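Local coordinates for protein enoyl-CoA hydratase/carnithine racemase (Thermus thermophilus JL-18, PDB 6SL9) that probably isomerises CoA thioesters to give oxepin-CoA in phenylacetic acid catabolism, as the crotonase-family enzyme PaaG, at residues V99-G104 with E188-L193; A126-A131 with G175-V180; A35-L40 with V88-G93. One frame throughout, in Å; residues are numbered along the deposited sequence.

Contact 1 of 3, residues V99-G104 with E188-L193; sequences VVAVNG and EEALSL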
ATOM      1  N   VAL A  99     -21.671  -2.469  -4.599  1.00 10.18           N
ATOM      2  CA  VAL A  99     -21.676  -2.808  -3.168  1.00  9.91           C
ATOM      3  C   VAL A  99     -21.664  -4.322  -3.092  1.00  9.71           C
ATOM      4  O   VAL A  99     -22.403  -4.986  -3.822  1.00 10.95           O
ATOM      5  CB  VAL A  99     -22.927  -2.243  -2.473  1.00 10.91           C
ATOM      6  CG1 VAL A  99     -23.004  -2.665  -1.034  1.00 11.69           C
ATOM      7  CG2 VAL A  99     -22.988  -0.729  -2.568  1.00 12.16           C
ATOM      8  N   VAL A 100     -20.847  -4.885  -2.178  1.00  9.80           N
ATOM      9  CA  VAL A 100     -20.879  -6.352  -1.904  1.00 10.09           C
ATOM     10  C   VAL A 100     -21.381  -6.554  -0.483  1.00  9.84           C
ATOM     11  O   VAL A 100     -20.876  -5.865   0.420  1.00 11.61           O
ATOM     12  CB  VAL A 100     -19.497  -6.965  -2.140  1.00 10.23           C
ATOM     13  CG1 VAL A 100     -19.402  -8.360  -1.540  1.00 15.07           C
ATOM     14  CG2 VAL A 100     -19.196  -7.015  -3.609  1.00 11.08           C
ATOM     15  N   ALA A 101     -22.282  -7.498  -0.298  1.00 10.16           N
ATOM     16  CA  ALA A 101     -22.823  -7.893   1.016  1.00 10.25           C
ATOM     17  C   ALA A 101     -22.389  -9.336   1.257  1.00 11.31           C
ATOM     18  O   ALA A 101     -22.932 -10.275   0.665  1.00 10.89           O
ATOM     19  CB  ALA A 101     -24.303  -7.736   1.039  1.00 12.31           C
ATOM     20  N   VAL A 102     -21.377  -9.510   2.114  1.00 10.77           N
ATOM     21  CA  VAL A 102     -20.791 -10.831   2.412  1.00 11.34           C
ATOM     22  C   VAL A 102     -21.602 -11.498   3.537  1.00 11.66           C
ATOM     23  O   VAL A 102     -21.457 -11.148   4.701  1.00 12.03           O
ATOM     24  CB  VAL A 102     -19.301 -10.772   2.719  1.00 11.41           C
ATOM     25  CG1 VAL A 102     -18.735 -12.166   2.852  1.00 12.43           C
ATOM     26  CG2 VAL A 102     -18.528 -10.023   1.637  1.00 12.71           C
ATOM     27  N   ASN A 103     -22.507 -12.394   3.145  1.00 12.13           N
ATOM     28  CA  ASN A 103     -23.487 -13.017   4.038  1.00 12.11           C
ATOM     29  C   ASN A 103     -22.968 -14.241   4.752  1.00 12.65           C
ATOM     30  O   ASN A 103     -23.607 -14.694   5.707  1.00 16.91           O
ATOM     31  CB  ASN A 103     -24.750 -13.355   3.253  1.00 12.71           C
ATOM     32  CG  ASN A 103     -24.449 -14.276   2.099  1.00 12.86           C
ATOM     33  OD1 ASN A 103     -23.774 -13.871   1.144  1.00 12.83           O
ATOM     34  ND2 ASN A 103     -24.877 -15.536   2.226  1.00 14.55           N
ATOM     35  N   GLY A 104     -21.835 -14.770   4.346  1.00 11.91           N
ATOM     36  CA  GLY A 104     -21.274 -15.994   4.946  1.00 12.40           C
ATOM     37  C   GLY A 104     -19.872 -16.216   4.441  1.00 12.59           C
ATOM     38  O   GLY A 104     -19.158 -15.272   4.127  1.00 15.04           O
ATOM     39  N   GLU A 188     -30.707  -5.182   4.270  1.00 15.53           N
ATOM     40  CA  GLU A 188     -31.327  -3.843   4.442  1.00 16.79           C
ATOM     41  C   GLU A 188     -30.245  -2.769   4.393  1.00 15.38           C
ATOM     42  O   GLU A 188     -30.403  -1.758   3.699  1.00 16.15           O
ATOM     43  CB  GLU A 188     -32.114  -3.834   5.763  1.00 21.55           C
ATOM     44  CG  GLU A 188     -32.901  -2.554   6.002  1.00 33.39           C
ATOM     45  CD  GLU A 188     -33.437  -2.372   7.419  1.00 45.35           C
ATOM     46  OE1 GLU A 188     -33.766  -1.213   7.782  1.00 57.62           O
ATOM     47  OE2 GLU A 188     -33.520  -3.365   8.139  1.00 41.51           O
ATOM     48  N   GLU A 189     -29.166  -2.953   5.115  1.00 15.54           N
ATOM     49  CA  GLU A 189     -28.103  -1.924   5.183  1.00 15.25           C
ATOM     50  C   GLU A 189     -27.401  -1.847   3.814  1.00 12.67           C
ATOM     51  O   GLU A 189     -27.077  -0.729   3.368  1.00 14.75           O
ATOM     52  CB  GLU A 189     -27.137  -2.228   6.353  1.00 16.58           C
ATOM     53  CG  GLU A 189     -27.776  -2.099   7.712  1.00 20.34           C
ATOM     54  CD  GLU A 189     -27.074  -1.351   8.798  1.00 35.14           C
ATOM     55  OE1 GLU A 189     -27.484  -1.574   9.968  1.00 49.71           O
ATOM     56  OE2 GLU A 189     -26.263  -0.444   8.497  1.00 57.49           O
ATOM     57  N   ALA A 190     -27.107  -2.973   3.201  1.00 13.34           N
ATOM     58  CA  ALA A 190     -26.349  -2.957   1.930  1.00 13.57           C
ATOM     59  C   ALA A 190     -27.235  -2.304   0.870  1.00 12.59           C
ATOM     60  O   ALA A 190     -26.750  -1.545   0.038  1.00 12.65           O
ATOM     61  CB  ALA A 190     -25.948  -4.369   1.540  1.00 14.07           C
ATOM     62  N   LEU A 191     -28.530  -2.620   0.863  1.00 13.72           N
ATOM     63  CA  LEU A 191     -29.454  -2.018  -0.126  1.00 14.69           C
ATOM     64  C   LEU A 191     -29.582  -0.510   0.112  1.00 15.03           C
ATOM     65  O   LEU A 191     -29.642   0.241  -0.844  1.00 15.55           O
ATOM     66  CB  LEU A 191     -30.799  -2.717  -0.135  1.00 16.98           C
ATOM     67  CG  LEU A 191     -31.710  -2.261  -1.243  1.00 20.17           C
ATOM     68  CD1 LEU A 191     -31.145  -2.499  -2.637  1.00 27.10           C
ATOM     69  CD2 LEU A 191     -33.036  -2.974  -1.112  1.00 25.48           C
ATOM     70  N   SER A 192     -29.674  -0.075   1.353  1.00 14.77           N
ATOM     71  CA  SER A 192     -29.765   1.373   1.666  1.00 16.57           C
ATOM     72  C   SER A 192     -28.534   2.063   1.088  1.00 15.21           C
ATOM     73  O   SER A 192     -28.662   3.146   0.476  1.00 16.29           O
ATOM     74  CB  SER A 192     -29.859   1.562   3.176  1.00 19.89           C
ATOM     75  OG  SER A 192     -29.892   2.927   3.466  1.00 26.25           O
ATOM     76  N   LEU A 193     -27.341   1.507   1.321  1.00 14.38           N
ATOM     77  CA  LEU A 193     -26.112   2.154   0.810  1.00 14.43           C
ATOM     78  C   LEU A 193     -26.131   2.141  -0.730  1.00 13.40           C
ATOM     79  O   LEU A 193     -25.824   3.143  -1.365  1.00 13.55           O
ATOM     80  CB  LEU A 193     -24.899   1.391   1.349  1.00 13.36           C
ATOM     81  CG  LEU A 193     -23.536   1.829   0.801  1.00 15.28           C
ATOM     82  CD1 LEU A 193     -23.293   3.272   1.120  1.00 17.80           C
ATOM     83  CD2 LEU A 193     -22.413   0.973   1.339  1.00 18.01           C
TER
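Ala101 of strand 99-102 faces Ala190 of helix 188-193, their CA atoms 6.1 Å apart, where the two segments run almost exactly antiparallel (177°) with their axes 8.7 Å from each other. The two alanines meet methyl to methyl, Ala101 CB lying 3.8 Å from Ala190 CB. Such small side chains suit the place, since with only a methyl on each side the helix and strand can approach closely here. Val99, two residues back along the strand and so on the same face, fills the ground beside this pair with its two branches. Its CG1 stands opposite the backbone N (chi1 176°), which places this methyl against Ala190, 4.3 Å from Ala190 CB and 4.1 Å from Ala190 O. The other methyl, Val99 CG2, goes to the next turn of the helix and reaches Leu193 CG at 4.3 Å. A beta-branched residue thus serves two helical positions at once, three residues apart, while Ala190 takes contacts from both strand residues. Everything that meets here is buried, and dispersion together with exclusion of water holds the helix on the strand; the strand's backbone bonds instead to its neighbours within the sheet. Val99 bonds to Leu52 and Leu54 of strand 51-56, Ala101 to Leu54, and Val100 to Leu119 and Leu121 of strand 119-123. The helix spreads over these neighbours too: Ala190 also packs on Leu53 and Leu193 on Leu119 and Leu121, so helix 186-197 covers three adjacent parallel strands of the six-stranded sheet, with strand 98-102 in the middle of the three.

Contact 2 of 3, residues A126-A131 with G175-V180; sequences ASFTTA and GLVHRV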
ATOM      1  N   ALA A 126     -20.011 -13.950   9.087  1.00 14.41           N
ATOM      2  CA  ALA A 126     -19.351 -14.194   7.796  1.00 13.87           C
ATOM      3  C   ALA A 126     -17.862 -14.429   8.050  1.00 13.41           C
ATOM      4  O   ALA A 126     -17.354 -14.071   9.102  1.00 14.97           O
ATOM      5  CB  ALA A 126     -19.574 -13.050   6.839  1.00 15.88           C
ATOM      6  N   SER A 127     -17.135 -14.890   7.046  1.00 13.11           N
ATOM      7  CA  SER A 127     -15.702 -15.166   7.216  1.00 14.04           C
ATOM      8  C   SER A 127     -15.029 -15.071   5.879  1.00 11.20           C
ATOM      9  O   SER A 127     -15.653 -15.197   4.841  1.00 13.30           O
ATOM     10  CB  SER A 127     -15.521 -16.475   7.886  1.00 16.18           C
ATOM     11  OG  SER A 127     -16.039 -17.520   7.118  1.00 16.41           O
ATOM     12  N   PHE A 128     -13.723 -14.866   5.952  1.00 12.23           N
ATOM     13  CA  PHE A 128     -12.879 -14.762   4.756  1.00 11.59           C
ATOM     14  C   PHE A 128     -11.685 -15.689   4.909  1.00 11.53           C
ATOM     15  O   PHE A 128     -10.976 -15.613   5.936  1.00 14.65           O
ATOM     16  CB  PHE A 128     -12.345 -13.327   4.587  1.00 12.25           C
ATOM     17  CG  PHE A 128     -13.425 -12.303   4.364  1.00 14.68           C
ATOM     18  CD1 PHE A 128     -14.164 -11.803   5.425  1.00 17.41           C
ATOM     19  CD2 PHE A 128     -13.728 -11.890   3.081  1.00 16.05           C
ATOM     20  CE1 PHE A 128     -15.204 -10.919   5.191  1.00 17.92           C
ATOM     21  CE2 PHE A 128     -14.737 -10.960   2.863  1.00 16.99           C
ATOM     22  CZ  PHE A 128     -15.458 -10.485   3.927  1.00 17.71           C
ATOM     23  N   THR A 129     -11.430 -16.515   3.910  1.00 10.31           N
ATOM     24  CA  THR A 129     -10.261 -17.427   3.958  1.00 11.27           C
ATOM     25  C   THR A 129      -9.646 -17.436   2.545  1.00 10.79           C
ATOM     26  O   THR A 129     -10.356 -17.719   1.594  1.00 11.81           O
ATOM     27  CB  THR A 129     -10.696 -18.816   4.437  1.00 15.68           C
ATOM     28  OG1 THR A 129     -11.495 -18.810   5.627  1.00 18.64           O
ATOM     29  CG2 THR A 129      -9.411 -19.574   4.673  1.00 16.91           C
ATOM     30  N   THR A 130      -8.364 -17.169   2.433  1.00 10.48           N
ATOM     31  CA  THR A 130      -7.789 -17.142   1.080  1.00  9.93           C
ATOM     32  C   THR A 130      -7.886 -18.519   0.440  1.00 10.21           C
ATOM     33  O   THR A 130      -8.162 -18.599  -0.759  1.00 11.00           O
ATOM     34  CB  THR A 130      -6.361 -16.573   1.090  1.00 10.66           C
ATOM     35  OG1 THR A 130      -5.540 -17.456   1.892  1.00 11.51           O
ATOM     36  CG2 THR A 130      -6.292 -15.135   1.566  1.00 11.80           C
ATOM     37  N   ALA A 131      -7.627 -19.587   1.184  1.00 11.05           N
ATOM     38  CA  ALA A 131      -7.914 -20.996   0.839  1.00 11.47           C
ATOM     39  C   ALA A 131      -7.030 -21.636  -0.225  1.00 11.01           C
ATOM     40  O   ALA A 131      -6.773 -22.844  -0.114  1.00 11.72           O
ATOM     41  CB  ALA A 131      -9.379 -21.165   0.440  1.00 12.27           C
ATOM     42  N   GLY A 175      -9.496  -3.907   6.707  1.00 19.07           N
ATOM     43  CA  GLY A 175      -9.966  -3.268   5.453  1.00 19.05           C
ATOM     44  C   GLY A 175     -10.541  -4.236   4.436  1.00 16.80           C
ATOM     45  O   GLY A 175     -10.964  -3.783   3.350  1.00 19.51           O
ATOM     46  N   LEU A 176     -10.686  -5.509   4.729  1.00 13.29           N
ATOM     47  CA  LEU A 176     -11.410  -6.408   3.790  1.00 13.53           C
ATOM     48  C   LEU A 176     -12.865  -5.980   3.652  1.00 13.62           C
ATOM     49  O   LEU A 176     -13.450  -6.148   2.549  1.00 14.26           O
ATOM     50  CB  LEU A 176     -11.318  -7.840   4.274  1.00 13.83           C
ATOM     51  CG  LEU A 176      -9.915  -8.433   4.263  1.00 14.20           C
ATOM     52  CD1 LEU A 176      -9.938  -9.837   4.809  1.00 16.22           C
ATOM     53  CD2 LEU A 176      -9.243  -8.392   2.901  1.00 18.28           C
ATOM     54  N   VAL A 177     -13.453  -5.449   4.715  1.00 12.48           N
ATOM     55  CA  VAL A 177     -14.806  -4.835   4.592  1.00 11.90           C
ATOM     56  C   VAL A 177     -14.787  -3.467   5.241  1.00 12.00           C
ATOM     57  O   VAL A 177     -13.879  -3.186   6.057  1.00 14.68           O
ATOM     58  CB  VAL A 177     -15.911  -5.725   5.170  1.00 13.15           C
ATOM     59  CG1 VAL A 177     -16.042  -7.038   4.414  1.00 15.06           C
ATOM     60  CG2 VAL A 177     -15.733  -5.902   6.648  1.00 13.24           C
ATOM     61  N   HIS A 178     -15.781  -2.658   4.896  1.00 12.88           N
ATOM     62  CA  HIS A 178     -15.980  -1.297   5.447  1.00 12.57           C
ATOM     63  C   HIS A 178     -16.932  -1.266   6.647  1.00 13.15           C
ATOM     64  O   HIS A 178     -16.871  -0.313   7.394  1.00 15.46           O
ATOM     65  CB  HIS A 178     -16.464  -0.363   4.343  1.00 11.98           C
ATOM     66  CG  HIS A 178     -15.489  -0.236   3.200  1.00 11.95           C
ATOM     67  ND1 HIS A 178     -15.723  -0.854   2.000  1.00 11.78           N
ATOM     68  CD2 HIS A 178     -14.325   0.456   3.103  1.00 15.15           C
ATOM     69  CE1 HIS A 178     -14.713  -0.496   1.204  1.00 13.37           C
ATOM     70  NE2 HIS A 178     -13.821   0.258   1.864  1.00 14.44           N
ATOM     71  N   ARG A 179     -17.816  -2.244   6.757  1.00 13.65           N
ATOM     72  CA  ARG A 179     -18.846  -2.272   7.806  1.00 13.91           C
ATOM     73  C   ARG A 179     -19.202  -3.722   8.119  1.00 13.04           C
ATOM     74  O   ARG A 179     -19.223  -4.539   7.212  1.00 14.34           O
ATOM     75  CB  ARG A 179     -20.112  -1.532   7.372  1.00 18.86           C
ATOM     76  CG  ARG A 179     -21.042  -1.187   8.526  1.00 23.57           C
ATOM     77  CD  ARG A 179     -22.154  -0.172   8.358  1.00 36.27           C
ATOM     78  NE  ARG A 179     -22.260   0.612   7.143  1.00 33.95           N
ATOM     79  CZ  ARG A 179     -23.443   0.917   6.568  1.00 34.94           C
ATOM     80  NH1 ARG A 179     -23.484   1.666   5.475  1.00 33.77           N
ATOM     81  NH2 ARG A 179     -24.573   0.403   7.040  1.00 40.71           N
ATOM     82  N   VAL A 180     -19.513  -3.979   9.382  1.00 14.06           N
ATOM     83  CA  VAL A 180     -20.073  -5.256   9.898  1.00 13.06           C
ATOM     84  C   VAL A 180     -21.453  -4.971  10.465  1.00 13.81           C
ATOM     85  O   VAL A 180     -21.569  -4.020  11.236  1.00 18.43           O
ATOM     86  CB  VAL A 180     -19.135  -5.928  10.907  1.00 15.14           C
ATOM     87  CG1 VAL A 180     -19.761  -7.151  11.561  1.00 16.65           C
ATOM     88  CG2 VAL A 180     -17.812  -6.251  10.240  1.00 16.78           C
TER
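Phe128 dominates this contact, reaching from strand 127-129 to Leu176 and Val177 in the loop that follows helix 168-174. The backbones stay well apart, 8.5 Å between Phe128 CA and Leu176 CA, a distance that a long aromatic side chain can bridge. Its ring carbon CZ comes within 3.5 Å of Val177 CG1, a tight approach for two carbons, and CE1 of the same ring lies 4.0 Å from that methyl. The valine therefore meets the far end of the phenyl group at a slant, with a single branch. Leu176 works at the other end of the side chain: its CD1 touches Phe128 CB at 4.2 Å. Leu176 and Val177 thus engage Phe128 near its root and near its tip. With chi1 at -63°, Phe128 CG turns away from its own carbonyl carbon and the ring is carried across to the loop. Apolar side chains suit this buried place, where the three meet through carbon alone. Phe128 and Leu176 also share Ala171 and Met111, of helices 168-174 and 109-115, as neighbours.

Several polar bonds help hold the loop. Gly175 ends the preceding helix in a Schellman motif, and its positive phi of 92° is one that glycine adopts readily. Arg120 binds the carbonyl oxygens of Gly175 and Leu176 through NH2 and NE, and His178 gives NE2 to a hydrogen bond with Ala154 O of the second subunit. The contact joins the two sheets of the crotonase fold: strand 127-129 belongs to the small three-stranded sheet, whereas the loop leads into strand 179-181 at the border of the six-stranded one, an arrangement in keeping with the spiral core of this family.

Contact 3 of 3, residues A35-L40 with V88-G93; sequences ALYAAL and VEALSG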
ATOM      1  N   ALA A  35     -22.712 -16.343 -16.514  1.00 10.50           N
ATOM      2  CA  ALA A  35     -23.971 -15.712 -16.093  1.00 11.03           C
ATOM      3  C   ALA A  35     -23.663 -14.428 -15.314  1.00 10.21           C
ATOM      4  O   ALA A  35     -24.390 -13.432 -15.456  1.00 11.45           O
ATOM      5  CB  ALA A  35     -24.823 -16.690 -15.339  1.00 12.59           C
ATOM      6  N   LEU A  36     -22.613 -14.404 -14.503  1.00 10.55           N
ATOM      7  CA  LEU A  36     -22.246 -13.201 -13.762  1.00 10.66           C
ATOM      8  C   LEU A  36     -21.800 -12.098 -14.723  1.00  9.81           C
ATOM      9  O   LEU A  36     -22.257 -10.950 -14.607  1.00 10.90           O
ATOM     10  CB  LEU A  36     -21.160 -13.538 -12.756  1.00 11.58           C
ATOM     11  CG  LEU A  36     -20.644 -12.355 -11.921  1.00 11.42           C
ATOM     12  CD1 LEU A  36     -21.776 -11.669 -11.159  1.00 13.51           C
ATOM     13  CD2 LEU A  36     -19.548 -12.801 -10.937  1.00 14.20           C
ATOM     14  N   TYR A  37     -20.957 -12.437 -15.676  1.00 10.56           N
ATOM     15  CA  TYR A  37     -20.522 -11.516 -16.728  1.00 10.52           C
ATOM     16  C   TYR A  37     -21.764 -10.910 -17.397  1.00 10.04           C
ATOM     17  O   TYR A  37     -21.864  -9.701 -17.583  1.00 11.79           O
ATOM     18  CB  TYR A  37     -19.619 -12.231 -17.726  1.00 10.60           C
ATOM     19  CG  TYR A  37     -19.089 -11.358 -18.830  1.00 10.30           C
ATOM     20  CD1 TYR A  37     -19.831 -11.177 -19.969  1.00 11.67           C
ATOM     21  CD2 TYR A  37     -17.855 -10.780 -18.745  1.00 11.14           C
ATOM     22  CE1 TYR A  37     -19.347 -10.407 -21.022  1.00 11.76           C
ATOM     23  CE2 TYR A  37     -17.358  -9.991 -19.755  1.00 11.19           C
ATOM     24  CZ  TYR A  37     -18.109  -9.808 -20.911  1.00 10.88           C
ATOM     25  OH  TYR A  37     -17.615  -9.083 -21.970  1.00 11.99           O
ATOM     26  N   ALA A  38     -22.687 -11.778 -17.839  1.00 10.98           N
ATOM     27  CA  ALA A  38     -23.857 -11.318 -18.581  1.00 11.23           C
ATOM     28  C   ALA A  38     -24.672 -10.354 -17.705  1.00 11.00           C
ATOM     29  O   ALA A  38     -25.223  -9.353 -18.229  1.00 11.57           O
ATOM     30  CB  ALA A  38     -24.691 -12.481 -19.066  1.00 12.17           C
ATOM     31  N   ALA A  39     -24.814 -10.650 -16.419  1.00 10.53           N
ATOM     32  CA  ALA A  39     -25.620  -9.810 -15.509  1.00 11.26           C
ATOM     33  C   ALA A  39     -24.929  -8.465 -15.286  1.00 11.77           C
ATOM     34  O   ALA A  39     -25.594  -7.440 -15.242  1.00 11.87           O
ATOM     35  CB  ALA A  39     -25.829 -10.521 -14.224  1.00 12.09           C
ATOM     36  N   LEU A  40     -23.608  -8.466 -15.082  1.00 11.34           N
ATOM     37  CA  LEU A  40     -22.831  -7.199 -14.967  1.00 11.58           C
ATOM     38  C   LEU A  40     -22.969  -6.354 -16.229  1.00 10.96           C
ATOM     39  O   LEU A  40     -23.239  -5.142 -16.150  1.00 11.80           O
ATOM     40  CB  LEU A  40     -21.354  -7.505 -14.692  1.00 11.38           C
ATOM     41  CG  LEU A  40     -21.044  -8.200 -13.380  1.00 11.18           C
ATOM     42  CD1 LEU A  40     -19.617  -8.706 -13.380  1.00 12.32           C
ATOM     43  CD2 LEU A  40     -21.300  -7.307 -12.176  1.00 11.93           C
ATOM     44  N   VAL A  88     -13.394 -10.903 -14.128  1.00 11.01           N
ATOM     45  CA  VAL A  88     -12.684  -9.975 -13.215  1.00 10.99           C
ATOM     46  C   VAL A  88     -12.425  -8.655 -13.900  1.00 10.31           C
ATOM     47  O   VAL A  88     -12.543  -7.588 -13.275  1.00 11.96           O
ATOM     48  CB  VAL A  88     -11.423 -10.631 -12.667  1.00 12.10           C
ATOM     49  CG1 VAL A  88     -10.649  -9.659 -11.807  1.00 11.30           C
ATOM     50  CG2 VAL A  88     -11.773 -11.886 -11.866  1.00 16.54           C
ATOM     51  N   GLU A  89     -12.054  -8.689 -15.179  1.00 10.97           N
ATOM     52  CA  GLU A  89     -11.911  -7.427 -15.914  1.00 11.36           C
ATOM     53  C   GLU A  89     -13.217  -6.634 -15.853  1.00 11.33           C
ATOM     54  O   GLU A  89     -13.192  -5.413 -15.620  1.00 11.96           O
ATOM     55  CB  GLU A  89     -11.551  -7.705 -17.375  1.00 13.15           C
ATOM     56  CG  GLU A  89     -10.114  -8.153 -17.566  1.00 14.31           C
ATOM     57  CD  GLU A  89      -9.083  -7.057 -17.587  1.00 17.04           C
ATOM     58  OE1 GLU A  89      -7.888  -7.399 -17.773  1.00 17.11           O
ATOM     59  OE2 GLU A  89      -9.449  -5.871 -17.411  1.00 18.49           O
ATOM     60  N   ALA A  90     -14.342  -7.302 -16.065  1.00 10.71           N
ATOM     61  CA  ALA A  90     -15.663  -6.646 -16.058  1.00 11.34           C
ATOM     62  C   ALA A  90     -15.914  -6.028 -14.688  1.00 12.32           C
ATOM     63  O   ALA A  90     -16.361  -4.875 -14.654  1.00 13.62           O
ATOM     64  CB  ALA A  90     -16.785  -7.608 -16.431  1.00 13.36           C
ATOM     65  N   LEU A  91     -15.673  -6.763 -13.612  1.00 12.03           N
ATOM     66  CA  LEU A  91     -15.870  -6.180 -12.280  1.00 12.74           C
ATOM     67  C   LEU A  91     -14.953  -4.981 -12.139  1.00 12.36           C
ATOM     68  O   LEU A  91     -15.384  -3.946 -11.602  1.00 14.59           O
ATOM     69  CB  LEU A  91     -15.512  -7.216 -11.234  1.00 13.03           C
ATOM     70  CG  LEU A  91     -16.568  -8.306 -11.049  1.00 13.23           C
ATOM     71  CD1 LEU A  91     -15.986  -9.535 -10.324  1.00 14.33           C
ATOM     72  CD2 LEU A  91     -17.763  -7.756 -10.244  1.00 14.72           C
ATOM     73  N   SER A  92     -13.695  -5.116 -12.530  1.00 12.10           N
ATOM     74  CA  SER A  92     -12.707  -4.071 -12.207  1.00 12.11           C
ATOM     75  C   SER A  92     -13.066  -2.745 -12.855  1.00 13.26           C
ATOM     76  O   SER A  92     -12.783  -1.672 -12.294  1.00 13.65           O
ATOM     77  CB  SER A  92     -11.330  -4.490 -12.603  1.00 13.31           C
ATOM     78  OG  SER A  92     -11.126  -4.466 -14.006  1.00 14.56           O
ATOM     79  N   GLY A  93     -13.623  -2.813 -14.067  1.00 12.35           N
ATOM     80  CA  GLY A  93     -13.881  -1.617 -14.887  1.00 13.34           C
ATOM     81  C   GLY A  93     -15.308  -1.150 -14.873  1.00 12.57           C
ATOM     82  O   GLY A  93     -15.614  -0.225 -15.590  1.00 13.27           O
TER
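The ring of Tyr37 is the flat group of this contact, and the methyl of Ala90 approaches it obliquely on the side of CD2 and CE2, with Ala90 CB 4.1 Å from both carbons. Elsewhere the tyrosine packs on Arg86 and Val87, from the preceding turn of the helix that carries Ala90, and a glycerol, probably from the crystallisation liquor, lies about 4 Å from its side chain. With its ring swung to the far side of CB from the backbone N (chi1 -179°), Tyr37 comes nearer to helix 88-93 than its starting direction would suggest. A partly exposed tyrosine fits such a border, its carbon ring offering apolar surface while its hydroxyl stands at the far end.

Deeper in, Leu40 continues the same seam. Its CD1 reaches Leu91 CD2 at 3.8 Å and also rests 4.3 Å from Ala90 CB, so that this one methyl lies against two successive residues of the opposite helix. Leu40 CD2 adds a further contact with Leu91 CD2, at 4.1 Å. The branched leucines fill the interval between axes 9.9 Å apart, while the small Ala90 lets Tyr37 and Leu40 both come up to it. The helices run roughly parallel, at 29°. On helix 88-93, Ser92 OG donates to Glu89 O (2.8 Å), which also accepts from Gly93 N on the same face of its carbonyl plane; Glu89 itself turns to another partner, its OE1 bonding Thr221 OG1 of the third subunit.

Across the contact the chemistry is wholly apolar, carbon against carbon. Dispersion and the hydrophobic effect fix no bond directions, so the pairing of the helices must rest on the fit of their side chains, with polar bonding left to the helix's own turns and the subunit interface.

How the contacts relate
From the N terminus, contact 3 closes first, bringing helix 77-93 back to helix 30-45. The same helix 77-93 then leads into strand 98-102, where contact 1 opens. Before contact 1 can close, contact 2 both opens, at strand 127-129, and closes, just ahead of strand 179-181; it is thus enclosed within contact 1, and none of the three cross. Strand 179-181 leads on to helix 186-197, which completes contact 1. Contacts 1 and 2 touch directly, Val102 CG1 lying 3.8 Å from Phe128 CZ, and both reach the six-stranded sheet. Contact 3 joins two helices beyond the chain's centre from contact 2.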